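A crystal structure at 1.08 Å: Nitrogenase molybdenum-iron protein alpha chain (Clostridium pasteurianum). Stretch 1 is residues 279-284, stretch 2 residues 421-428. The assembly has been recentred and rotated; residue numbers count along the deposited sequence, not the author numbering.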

# COMPACT_ATOMS: atom_id res chain seq x y z
N ILE A 279 -3.87 -23.91 50.59
CA ILE A 279 -4.62 -23.96 49.34
C ILE A 279 -4.09 -25.09 48.46
O ILE A 279 -2.91 -25.07 48.08
CB ILE A 279 -4.54 -22.62 48.61
CG1 ILE A 279 -5.11 -21.47 49.47
CG2 ILE A 279 -5.24 -22.69 47.26
CD1 ILE A 279 -4.69 -20.09 49.00
N PRO A 280 -4.94 -26.07 48.12
CA PRO A 280 -4.50 -27.17 47.26
C PRO A 280 -4.39 -26.73 45.83
O PRO A 280 -4.95 -25.71 45.42
CB PRO A 280 -5.62 -28.20 47.43
CG PRO A 280 -6.83 -27.39 47.76
CD PRO A 280 -6.35 -26.20 48.53
N TRP A 281 -3.66 -27.51 45.04
CA TRP A 281 -3.60 -27.27 43.61
C TRP A 281 -3.85 -28.55 42.85
O TRP A 281 -3.59 -29.64 43.35
CB TRP A 281 -2.29 -26.64 43.18
CG TRP A 281 -1.00 -27.38 43.40
CD1 TRP A 281 -0.24 -27.38 44.54
CD2 TRP A 281 -0.30 -28.21 42.46
NE1 TRP A 281 0.92 -28.10 44.34
CE2 TRP A 281 0.89 -28.62 43.06
CE3 TRP A 281 -0.57 -28.61 41.14
CZ2 TRP A 281 1.81 -29.45 42.42
CZ3 TRP A 281 0.34 -29.40 40.51
CH2 TRP A 281 1.52 -29.79 41.13
N ILE A 282 -4.38 -28.41 41.63
CA ILE A 282 -4.47 -29.51 40.70
C ILE A 282 -3.79 -29.10 39.43
O ILE A 282 -3.82 -27.93 39.02
CB ILE A 282 -5.92 -29.96 40.38
CG1 ILE A 282 -6.78 -28.81 39.85
CG2 ILE A 282 -6.56 -30.62 41.57
CD1 ILE A 282 -8.06 -29.30 39.21
N LYS A 283 -3.14 -30.06 38.77
CA LYS A 283 -2.74 -29.82 37.39
C LYS A 283 -3.96 -29.67 36.54
O LYS A 283 -4.90 -30.44 36.66
CB LYS A 283 -1.86 -30.97 36.90
CG LYS A 283 -1.22 -30.74 35.52
CD LYS A 283 -0.14 -29.66 35.58
CE LYS A 283 0.38 -29.25 34.21
NZ LYS A 283 -0.66 -28.72 33.30
N CYS A 284 -3.99 -28.65 35.70
CA CYS A 284 -5.08 -28.46 34.74
C CYS A 284 -4.50 -28.43 33.32
O CYS A 284 -3.30 -28.24 33.11
CB CYS A 284 -5.84 -27.15 34.98
SG CYS A 284 -4.89 -25.62 34.74
N GLY A 421 -8.45 -40.26 40.57
CA GLY A 421 -7.76 -39.75 39.38
C GLY A 421 -7.58 -38.23 39.34
O GLY A 421 -7.09 -37.70 38.34
N VAL A 422 -7.93 -37.52 40.41
CA VAL A 422 -7.80 -36.08 40.39
C VAL A 422 -6.34 -35.74 40.71
O VAL A 422 -5.81 -36.25 41.70
CB VAL A 422 -8.75 -35.45 41.42
CG1 VAL A 422 -8.58 -33.94 41.48
CG2 VAL A 422 -10.20 -35.80 41.11
N PRO A 423 -5.69 -34.89 39.88
CA PRO A 423 -4.25 -34.67 40.01
C PRO A 423 -3.93 -33.59 41.05
O PRO A 423 -3.36 -32.53 40.75
CB PRO A 423 -3.85 -34.24 38.60
CG PRO A 423 -5.07 -33.53 38.09
CD PRO A 423 -6.24 -34.31 38.64
N LEU A 424 -4.36 -33.86 42.29
CA LEU A 424 -4.06 -32.97 43.41
C LEU A 424 -2.56 -33.01 43.72
O LEU A 424 -2.00 -34.07 44.02
CB LEU A 424 -4.89 -33.36 44.64
CG LEU A 424 -6.31 -32.82 44.66
CD1 LEU A 424 -7.20 -33.62 45.57
CD2 LEU A 424 -6.33 -31.35 45.08
N SER A 425 -1.95 -31.85 43.67
CA SER A 425 -0.51 -31.68 43.93
C SER A 425 0.31 -32.70 43.19
O SER A 425 1.27 -33.23 43.71
CB SER A 425 -0.27 -31.72 45.45
OG SER A 425 -1.14 -30.78 46.07
N SER A 426 -0.04 -32.95 41.93
CA SER A 426 0.68 -33.94 41.16
C SER A 426 0.69 -33.56 39.70
O SER A 426 -0.09 -32.72 39.23
CB SER A 426 0.10 -35.32 41.39
OG SER A 426 -1.18 -35.37 40.90
N TYR A 427 1.64 -34.14 38.96
CA TYR A 427 1.77 -33.94 37.51
C TYR A 427 2.49 -35.14 36.98
O TYR A 427 3.64 -35.38 37.35
CB TYR A 427 2.55 -32.68 37.21
CG TYR A 427 2.81 -32.38 35.73
CD1 TYR A 427 1.86 -32.67 34.75
CD2 TYR A 427 3.98 -31.77 35.33
CE1 TYR A 427 2.09 -32.34 33.43
CE2 TYR A 427 4.22 -31.44 34.00
CZ TYR A 427 3.27 -31.74 33.05
OH TYR A 427 3.49 -31.35 31.74
N GLY A 428 1.82 -35.90 36.11
CA GLY A 428 2.41 -37.13 35.58
C GLY A 428 3.53 -36.96 34.59
O GLY A 428 4.26 -37.91 34.33

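Far apart in sequence, the two stretches meet through a single beta bridge, I282 with L424, and side chains pack around it. I279 makes no contact; P280 opens the interface modestly, its CB 4.0 Å from L424 CD2. At W281 the backbone takes over: S425 N donates to W281 O at 2.8 Å and 168°, nearly straight, while L424 CA approaches the same oxygen at 3.4 Å in a CA-H...O contact. The indole, at chi1 62° (p), brings its end nearer the other stretch, so that S425 CA lies 3.6 Å from the centroid of the W281 six-membered ring, over its face. One residue thus grips S425 by both carbonyl and ring.

I282 presents its CA to P423 O at 3.2 Å, and its CG2 packs against L424 CD2 at 3.6 Å and V422 CG1 at 3.9 Å. The CA-to-CB bond of L424 points away overall, though its CB still touches stretch 1, yet the end of the side chain comes nearer, which brings L424 CD2 against I282 CG2.

K283 N closes the bridge, donating to P423 O at 3.2 Å. Its aliphatic chain serves as packing material: K283 CE sits over the Y427 ring, 3.9 Å from the centroid, while K283 NZ donates a hydrogen bond to C284 O at 2.7 Å, within its own stretch. K283 CB also covers S426 O at 3.4 Å, a buried carbonyl left without a partner.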